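Local coordinates for protein BauA (Acinetobacter baumannii, PDB 6HCP) that takes up the iron-loaded siderophore ferric preacinetobactin across the outer membrane, as a receptor of the TonB-dependent family, at residues A[665-676]-A[694-705]. Sequence-based numbering, arbitrary orientation.
Sequences HPVTFRANIYNL and APRTYMLSVSYD. With C8E ((hydroxyethyloxy)tri(ethyloxy)octane), chain B; EDO (1,2-ethanediol), chain K; PO4 (phosphate ion), chain C.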
ATOM      1  N   HIS A 665       2.234   2.678 -34.823  1.00 40.77           N
ATOM      2  CA  HIS A 665       1.754   3.890 -34.100  1.00 40.46           C
ATOM      3  C   HIS A 665       2.380   3.981 -32.704  1.00 41.93           C
ATOM      4  O   HIS A 665       2.206   3.078 -31.883  1.00 39.39           O
ATOM      5  CB  HIS A 665       0.231   3.889 -34.031  1.00 43.66           C
ATOM      6  CG  HIS A 665      -0.430   4.069 -35.355  1.00 54.34           C
ATOM      7  ND1 HIS A 665      -0.929   5.289 -35.767  1.00 46.59           N
ATOM      8  CD2 HIS A 665      -0.680   3.196 -36.355  1.00 54.34           C
ATOM      9  CE1 HIS A 665      -1.466   5.155 -36.967  1.00 54.28           C
ATOM     10  NE2 HIS A 665      -1.338   3.878 -37.341  1.00 50.85           N
ATOM     11  N   PRO A 666       3.107   5.076 -32.374  1.00 42.42           N
ATOM     12  CA  PRO A 666       3.658   5.254 -31.028  1.00 37.04           C
ATOM     13  C   PRO A 666       2.559   5.194 -29.959  1.00 30.72           C
ATOM     14  O   PRO A 666       1.493   5.778 -30.126  1.00 34.52           O
ATOM     15  CB  PRO A 666       4.343   6.634 -31.063  1.00 44.13           C
ATOM     16  CG  PRO A 666       4.672   6.836 -32.546  1.00 45.11           C
ATOM     17  CD  PRO A 666       3.558   6.129 -33.299  1.00 43.35           C
ATOM     18  N   VAL A 667       2.810   4.387 -28.924  1.00 35.45           N
ATOM     19  CA  VAL A 667       1.941   4.247 -27.761  1.00 34.65           C
ATOM     20  C   VAL A 667       2.812   4.327 -26.501  1.00 34.05           C
ATOM     21  O   VAL A 667       3.882   3.719 -26.447  1.00 33.29           O
ATOM     22  CB  VAL A 667       1.161   2.920 -27.793  1.00 37.92           C
ATOM     23  CG1 VAL A 667       0.392   2.692 -26.504  1.00 35.96           C
ATOM     24  CG2 VAL A 667       0.216   2.852 -28.984  1.00 38.56           C
ATOM     25  N   THR A 668       2.352   5.106 -25.507  1.00 33.08           N
ATOM     26  CA  THR A 668       3.034   5.208 -24.225  1.00 31.30           C
ATOM     27  C   THR A 668       2.026   5.010 -23.082  1.00 31.12           C
ATOM     28  O   THR A 668       0.950   5.610 -23.057  1.00 31.12           O
ATOM     29  CB  THR A 668       3.761   6.547 -24.063  1.00 36.54           C
ATOM     30  OG1 THR A 668       4.773   6.651 -25.054  1.00 34.50           O
ATOM     31  CG2 THR A 668       4.413   6.701 -22.707  1.00 39.23           C
ATOM     32  N   PHE A 669       2.385   4.096 -22.180  1.00 30.85           N
ATOM     33  CA  PHE A 669       1.663   3.817 -20.944  1.00 32.00           C
ATOM     34  C   PHE A 669       2.435   4.436 -19.771  1.00 29.85           C
ATOM     35  O   PHE A 669       3.652   4.318 -19.717  1.00 28.99           O
ATOM     36  CB  PHE A 669       1.561   2.312 -20.701  1.00 31.59           C
ATOM     37  CG  PHE A 669       0.884   1.535 -21.806  1.00 33.08           C
ATOM     38  CD1 PHE A 669       1.603   1.113 -22.917  1.00 40.03           C
ATOM     39  CD2 PHE A 669      -0.470   1.277 -21.762  1.00 36.17           C
ATOM     40  CE1 PHE A 669       0.972   0.447 -23.958  1.00 42.21           C
ATOM     41  CE2 PHE A 669      -1.094   0.586 -22.790  1.00 40.79           C
ATOM     42  CZ  PHE A 669      -0.376   0.189 -23.895  1.00 40.46           C
ATOM     43  N   ARG A 670       1.713   5.081 -18.851  1.00 31.40           N
ATOM     44  CA  ARG A 670       2.326   5.721 -17.695  1.00 29.87           C
ATOM     45  C   ARG A 670       1.512   5.380 -16.449  1.00 25.19           C
ATOM     46  O   ARG A 670       0.271   5.408 -16.451  1.00 29.65           O
ATOM     47  CB  ARG A 670       2.397   7.244 -17.860  1.00 29.56           C
ATOM     48  CG  ARG A 670       3.347   7.719 -18.943  1.00 29.05           C
ATOM     49  CD  ARG A 670       3.283   9.226 -19.175  1.00 31.94           C
ATOM     50  NE  ARG A 670       4.327   9.677 -20.079  1.00 32.30           N
ATOM     51  CZ  ARG A 670       4.117  10.074 -21.327  1.00 35.17           C
ATOM     52  NH1 ARG A 670       2.947   9.875 -21.911  1.00 34.91           N
ATOM     53  NH2 ARG A 670       5.090  10.675 -21.980  1.00 35.11           N
ATOM     54  N   ALA A 671       2.244   5.102 -15.372  1.00 27.47           N
ATOM     55  CA  ALA A 671       1.680   4.838 -14.078  1.00 28.78           C
ATOM     56  C   ALA A 671       2.530   5.589 -13.054  1.00 27.04           C
ATOM     57  O   ALA A 671       3.742   5.466 -13.084  1.00 28.08           O
ATOM     58  CB  ALA A 671       1.664   3.352 -13.780  1.00 33.98           C
ATOM     59  N   ASN A 672       1.859   6.295 -12.129  1.00 26.62           N
ATOM     60  CA  ASN A 672       2.543   7.076 -11.092  1.00 30.53           C
ATOM     61  C   ASN A 672       1.768   6.958  -9.778  1.00 25.23           C
ATOM     62  O   ASN A 672       0.540   6.950  -9.778  1.00 29.65           O
ATOM     63  CB  ASN A 672       2.655   8.563 -11.444  1.00 28.56           C
ATOM     64  CG  ASN A 672       3.567   8.820 -12.611  1.00 32.29           C
ATOM     65  OD1 ASN A 672       3.149   8.646 -13.765  1.00 34.35           O
ATOM     66  ND2 ASN A 672       4.846   8.929 -12.299  1.00 31.31           N
ATOM     67  N   ILE A 673       2.520   6.818  -8.682  1.00 27.33           N
ATOM     68  CA  ILE A 673       1.997   6.954  -7.348  1.00 26.53           C
ATOM     69  C   ILE A 673       2.764   8.095  -6.682  1.00 25.93           C
ATOM     70  O   ILE A 673       3.970   8.027  -6.552  1.00 28.18           O
ATOM     71  CB  ILE A 673       2.132   5.656  -6.514  1.00 28.83           C
ATOM     72  CG1 ILE A 673       1.574   4.436  -7.254  1.00 36.64           C
ATOM     73  CG2 ILE A 673       1.460   5.846  -5.158  1.00 27.45           C
ATOM     74  CD1 ILE A 673       1.773   3.129  -6.510  1.00 38.71           C
ATOM     75  N   TYR A 674       2.019   9.105  -6.223  1.00 26.75           N
ATOM     76  CA  TYR A 674       2.579  10.213  -5.466  1.00 26.80           C
ATOM     77  C   TYR A 674       2.252  10.017  -3.980  1.00 21.52           C
ATOM     78  O   TYR A 674       1.142   9.602  -3.646  1.00 25.10           O
ATOM     79  CB  TYR A 674       2.019  11.522  -6.040  1.00 26.38           C
ATOM     80  CG  TYR A 674       2.577  11.866  -7.399  1.00 27.48           C
ATOM     81  CD1 TYR A 674       3.855  12.376  -7.532  1.00 28.04           C
ATOM     82  CD2 TYR A 674       1.875  11.577  -8.560  1.00 29.82           C
ATOM     83  CE1 TYR A 674       4.434  12.567  -8.774  1.00 30.65           C
ATOM     84  CE2 TYR A 674       2.418  11.818  -9.813  1.00 26.53           C
ATOM     85  CZ  TYR A 674       3.709  12.300  -9.923  1.00 30.55           C
ATOM     86  OH  TYR A 674       4.277  12.560 -11.138  1.00 31.32           O
ATOM     87  N   ASN A 675       3.128  10.512  -3.111  1.00 23.05           N
ATOM     88  CA  ASN A 675       3.044  10.307  -1.672  1.00 25.55           C
ATOM     89  C   ASN A 675       2.754   8.817  -1.401  1.00 23.13           C
ATOM     90  O   ASN A 675       1.756   8.452  -0.789  1.00 23.52           O
ATOM     91  CB  ASN A 675       2.018  11.227  -1.012  1.00 23.37           C
ATOM     92  CG  ASN A 675       2.110  11.183   0.497  1.00 23.79           C
ATOM     93  OD1 ASN A 675       3.031  10.568   1.036  1.00 24.06           O
ATOM     94  ND2 ASN A 675       1.163  11.809   1.184  1.00 21.83           N
ATOM     95  N   LEU A 676       3.657   7.961  -1.867  1.00 23.47           N
ATOM     96  CA  LEU A 676       3.399   6.520  -1.833  1.00 26.72           C
ATOM     97  C   LEU A 676       3.308   5.997  -0.395  1.00 25.15           C
ATOM     98  O   LEU A 676       2.598   5.013  -0.162  1.00 27.39           O
ATOM     99  CB  LEU A 676       4.438   5.785  -2.676  1.00 32.55           C
ATOM    100  CG  LEU A 676       5.795   5.479  -2.063  1.00 43.64           C
ATOM    101  CD1 LEU A 676       5.796   4.095  -1.438  1.00 47.15           C
ATOM    102  CD2 LEU A 676       6.870   5.550  -3.145  1.00 46.95           C
ATOM    103  N   ALA A 694      -1.478  16.470   0.342  1.00 23.83           N
ATOM    104  CA  ALA A 694      -2.184  15.532  -0.498  1.00 22.06           C
ATOM    105  C   ALA A 694      -1.865  14.108  -0.055  1.00 25.66           C
ATOM    106  O   ALA A 694      -0.721  13.784   0.250  1.00 23.01           O
ATOM    107  CB  ALA A 694      -1.795  15.741  -1.940  1.00 24.21           C
ATOM    108  N   PRO A 695      -2.868  13.210  -0.056  1.00 23.58           N
ATOM    109  CA  PRO A 695      -2.632  11.796   0.267  1.00 22.23           C
ATOM    110  C   PRO A 695      -1.959  11.039  -0.887  1.00 26.04           C
ATOM    111  O   PRO A 695      -1.762  11.584  -1.984  1.00 24.68           O
ATOM    112  CB  PRO A 695      -4.052  11.279   0.460  1.00 22.94           C
ATOM    113  CG  PRO A 695      -4.851  12.059  -0.555  1.00 25.14           C
ATOM    114  CD  PRO A 695      -4.232  13.458  -0.538  1.00 25.84           C
ATOM    115  N   ARG A 696      -1.691   9.752  -0.661  1.00 26.23           N
ATOM    116  CA  ARG A 696      -1.265   8.844  -1.734  1.00 25.31           C
ATOM    117  C   ARG A 696      -2.243   8.977  -2.902  1.00 23.00           C
ATOM    118  O   ARG A 696      -3.441   8.936  -2.695  1.00 24.33           O
ATOM    119  CB  ARG A 696      -1.283   7.390  -1.241  1.00 23.57           C
ATOM    120  CG  ARG A 696      -0.832   6.382  -2.289  1.00 27.57           C
ATOM    121  CD  ARG A 696      -1.059   4.956  -1.798  1.00 29.24           C
ATOM    122  NE  ARG A 696      -0.205   4.657  -0.667  1.00 31.43           N
ATOM    123  CZ  ARG A 696      -0.591   4.127   0.503  1.00 38.06           C
ATOM    124  NH1 ARG A 696      -1.868   3.879   0.755  1.00 39.02           N
ATOM    125  NH2 ARG A 696       0.324   3.815   1.407  1.00 30.66           N
ATOM    126  N   THR A 697      -1.706   9.163  -4.105  1.00 21.92           N
ATOM    127  CA  THR A 697      -2.512   9.459  -5.268  1.00 22.25           C
ATOM    128  C   THR A 697      -1.981   8.596  -6.423  1.00 23.16           C
ATOM    129  O   THR A 697      -0.779   8.595  -6.702  1.00 25.28           O
ATOM    130  CB  THR A 697      -2.475  10.963  -5.621  1.00 23.07           C
ATOM    131  OG1 THR A 697      -3.017  11.742  -4.552  1.00 25.39           O
ATOM    132  CG2 THR A 697      -3.244  11.280  -6.877  1.00 26.74           C
ATOM    133  N   TYR A 698      -2.898   7.861  -7.072  1.00 26.43           N
ATOM    134  CA  TYR A 698      -2.557   6.991  -8.222  1.00 27.94           C
ATOM    135  C   TYR A 698      -2.936   7.711  -9.520  1.00 24.94           C
ATOM    136  O   TYR A 698      -4.007   8.303  -9.602  1.00 26.80           O
ATOM    137  CB  TYR A 698      -3.297   5.648  -8.130  1.00 28.25           C
ATOM    138  CG  TYR A 698      -3.104   4.841  -6.860  1.00 26.73           C
ATOM    139  CD1 TYR A 698      -3.808   5.133  -5.700  1.00 31.15           C
ATOM    140  CD2 TYR A 698      -2.280   3.730  -6.833  1.00 32.75           C
ATOM    141  CE1 TYR A 698      -3.649   4.389  -4.539  1.00 28.85           C
ATOM    142  CE2 TYR A 698      -2.067   3.009  -5.666  1.00 29.99           C
ATOM    143  CZ  TYR A 698      -2.796   3.306  -4.532  1.00 31.41           C
ATOM    144  OH  TYR A 698      -2.690   2.543  -3.397  1.00 40.24           O
ATOM    145  N   MET A 699      -2.057   7.664 -10.524  1.00 27.64           N
ATOM    146  CA  MET A 699      -2.334   8.253 -11.840  1.00 29.65           C
ATOM    147  C   MET A 699      -1.952   7.265 -12.947  1.00 27.21           C
ATOM    148  O   MET A 699      -0.854   6.693 -12.926  1.00 27.42           O
ATOM    149  CB  MET A 699      -1.551   9.553 -12.048  1.00 30.60           C
ATOM    150  CG  MET A 699      -1.911  10.660 -11.038  1.00 31.60           C
ATOM    151  SD  MET A 699      -1.099  12.204 -11.496  1.00 32.41           S
ATOM    152  CE  MET A 699      -1.359  13.213 -10.030  1.00 35.41           C
ATOM    153  N   LEU A 700      -2.872   7.077 -13.903  1.00 28.03           N
ATOM    154  CA  LEU A 700      -2.601   6.278 -15.107  1.00 29.02           C
ATOM    155  C   LEU A 700      -2.877   7.115 -16.354  1.00 27.09           C
ATOM    156  O   LEU A 700      -3.854   7.844 -16.387  1.00 30.46           O
ATOM    157  CB  LEU A 700      -3.503   5.044 -15.111  1.00 28.96           C
ATOM    158  CG  LEU A 700      -3.365   4.116 -13.900  1.00 35.88           C
ATOM    159  CD1 LEU A 700      -4.487   3.084 -13.881  1.00 35.76           C
ATOM    160  CD2 LEU A 700      -2.005   3.442 -13.879  1.00 36.90           C
ATOM    161  N   SER A 701      -2.061   6.916 -17.394  1.00 29.56           N
ATOM    162  CA  SER A 701      -2.389   7.466 -18.681  1.00 30.97           C
ATOM    163  C   SER A 701      -1.921   6.534 -19.798  1.00 31.19           C
ATOM    164  O   SER A 701      -0.926   5.826 -19.660  1.00 30.50           O
ATOM    165  CB  SER A 701      -1.852   8.872 -18.868  1.00 27.50           C
ATOM    166  OG  SER A 701      -0.447   8.902 -18.975  1.00 29.40           O
ATOM    167  N   VAL A 702      -2.609   6.654 -20.940  0.50 28.40           N
ATOM    168  CA  VAL A 702      -2.266   5.957 -22.170  0.50 29.86           C
ATOM    169  C   VAL A 702      -2.382   6.949 -23.328  0.50 26.69           C
ATOM    170  O   VAL A 702      -3.409   7.603 -23.458  0.50 30.16           O
ATOM    171  CB  VAL A 702      -3.197   4.752 -22.397  0.50 25.88           C
ATOM    172  CG1 VAL A 702      -2.900   4.059 -23.718  0.50 30.45           C
ATOM    173  CG2 VAL A 702      -3.125   3.769 -21.240  0.50 29.18           C
ATOM    174  N   SER A 703      -1.325   7.054 -24.142  1.00 29.34           N
ATOM    175  CA  SER A 703      -1.349   7.899 -25.310  1.00 31.96           C
ATOM    176  C   SER A 703      -1.160   7.055 -26.581  1.00 34.87           C
ATOM    177  O   SER A 703      -0.422   6.075 -26.592  1.00 34.85           O
ATOM    178  CB  SER A 703      -0.310   8.976 -25.218  1.00 34.98           C
ATOM    179  OG  SER A 703       0.979   8.446 -25.475  1.00 40.42           O
ATOM    180  N   TYR A 704      -1.826   7.505 -27.648  1.00 36.59           N
ATOM    181  CA  TYR A 704      -1.750   6.909 -28.974  1.00 34.62           C
ATOM    182  C   TYR A 704      -1.584   8.028 -30.010  1.00 30.99           C
ATOM    183  O   TYR A 704      -2.374   8.984 -30.024  1.00 32.37           O
ATOM    184  CB  TYR A 704      -3.027   6.116 -29.253  1.00 38.31           C
ATOM    185  CG  TYR A 704      -3.113   5.533 -30.644  1.00 42.58           C
ATOM    186  CD1 TYR A 704      -2.599   4.277 -30.920  1.00 43.51           C
ATOM    187  CD2 TYR A 704      -3.824   6.174 -31.646  1.00 47.52           C
ATOM    188  CE1 TYR A 704      -2.758   3.684 -32.163  1.00 46.59           C
ATOM    189  CE2 TYR A 704      -3.969   5.608 -32.902  1.00 55.99           C
ATOM    190  CZ  TYR A 704      -3.416   4.368 -33.168  1.00 48.62           C
ATOM    191  OH  TYR A 704      -3.509   3.829 -34.418  1.00 54.97           O
ATOM    192  N   ASP A 705      -0.576   7.873 -30.884  1.00 33.27           N
ATOM    193  CA  ASP A 705      -0.324   8.809 -31.986  1.00 35.71           C
ATOM    194  C   ASP A 705      -0.929   8.260 -33.291  1.00 45.66           C
ATOM    195  O   ASP A 705      -0.578   7.161 -33.734  1.00 38.25           O
ATOM    196  CB  ASP A 705       1.175   9.022 -32.178  1.00 37.38           C
ATOM    197  CG  ASP A 705       1.828   9.851 -31.076  1.00 41.91           C
ATOM    198  OD1 ASP A 705       1.233   9.964 -29.992  1.00 39.68           O
ATOM    199  OD2 ASP A 705       2.955  10.286 -31.280  1.00 43.99           O
TER
HETATM  200  C2  C8E B 834       3.972  -0.070  -3.060  1.00 74.68           C
HETATM  201  C3  C8E B 834       3.221  -0.746  -1.912  1.00 82.48           C
HETATM  202  C4  C8E B 834       3.073   0.180  -0.698  1.00 77.17           C
HETATM  203  C5  C8E B 834       2.224  -0.436   0.425  1.00 73.67           C
HETATM  204  C6  C8E B 834       0.725  -0.544   0.132  1.00 64.69           C
HETATM  205  C7  C8E B 834       0.145   0.787  -0.326  1.00 77.30           C
HETATM  206  C8  C8E B 834       0.102   0.875  -1.853  1.00 88.27           C
HETATM  207  O9  C8E B 834      -0.269  -0.406  -2.366  1.00105.09           O
HETATM  208  C10 C8E B 834      -0.444  -0.403  -3.778  1.00 93.09           C
HETATM  209  C11 C8E B 834       0.149  -1.686  -4.342  1.00 93.92           C
HETATM  210  O12 C8E B 834       1.016  -1.368  -5.434  1.00 91.81           O
HETATM  211  C13 C8E B 834       1.750  -2.504  -5.907  1.00100.13           C
HETATM  212  C14 C8E B 834       1.795  -2.542  -7.436  1.00 86.84           C
HETATM  213  O15 C8E B 834       1.673  -1.220  -7.977  1.00 97.94           O
HETATM  214  C16 C8E B 834       0.391  -0.919  -8.543  1.00 75.10           C
HETATM  215  C17 C8E B 834       0.520   0.139  -9.641  1.00 84.02           C
HETATM  216  O18 C8E B 834      -0.761   0.721  -9.903  1.00 86.48           O
HETATM  217  C19 C8E B 834      -0.689   1.804 -10.825  1.00 82.39           C
HETATM  218  C20 C8E B 834      -1.396   3.037 -10.265  1.00 78.60           C
HETATM  219  C1  EDO K 808       5.515   7.814 -15.861  1.00 37.67           C
HETATM  220  O1  EDO K 808       6.084   8.744 -16.853  1.00 39.75           O
HETATM  221  C2  EDO K 808       6.672   7.316 -14.972  1.00 46.61           C
HETATM  222  O2  EDO K 808       7.222   8.405 -14.199  1.00 51.22           O
HETATM  223  P   PO4 C 835      -3.220   1.639   3.420  1.00 80.58           P
HETATM  224  O1  PO4 C 835      -2.952   0.275   4.033  1.00 60.81           O
HETATM  225  O2  PO4 C 835      -2.283   2.714   3.964  1.00 79.75           O
HETATM  226  O3  PO4 C 835      -4.656   2.033   3.651  1.00 73.12           O
HETATM  227  O4  PO4 C 835      -3.013   1.503   1.930  1.00 89.44           O
HETATM  228  O   HOH W   1       1.671   7.948 -28.214  1.00 38.91           O
HETATM  229  O   HOH W   2       0.786   8.090 -21.421  1.00 35.12           O
HETATM  230  O   HOH W   3       2.440  10.770 -24.657  1.00 42.57           O
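Strands 665-674 and 697-705 run antiparallel, their axes 4.8 Å apart at 169°, with paired backbone N-H...O=C bonds at Thr-668/Ser-703, Arg-670/Ser-701, Asn-672/Met-699 and Tyr-674/Thr-697. They are the last two strands of the TonB-dependent receptor beta-barrel, and 697-705 also pairs with 173-181, closing the cylinder. The face bearing Ala-671, Ile-673, Tyr-698 and Leu-700 is largely apolar, consistent with a lipid-facing wall: Leu-700 CD2 lies 3.7 Å from Ala-671 CB and 3.7 Å from detergent carbon C20, while Ile-673 runs alongside Tyr-698. The other turns toward the plug, where Arg-670 salt-bridges Asp-74 and Tyr-674 OH hydrogen-bonds to Lys-75 O. Here the Met-699 and Tyr-674 side chains run at about a right angle, with SD oblique to the ring in a Met-aromatic contact, 5.1 Å from its centroid and 71° off the normal. One water joins Arg-670 NH1, Ser-701 OG and Thr-668 O. At one end Tyr-704 OH sits over the His-665 imidazole face, 3.2 Å from CG, and His-665 ND1 donates an in-plane hydrogen bond to Asp-705 O (2.8 Å). At the other, Arg-696, kinked by chi3 of -66°, directs NE (2.9 Å) and NH2 (3.0 Å) to Leu-676 O, both approaching on one side of that carbonyl's plane.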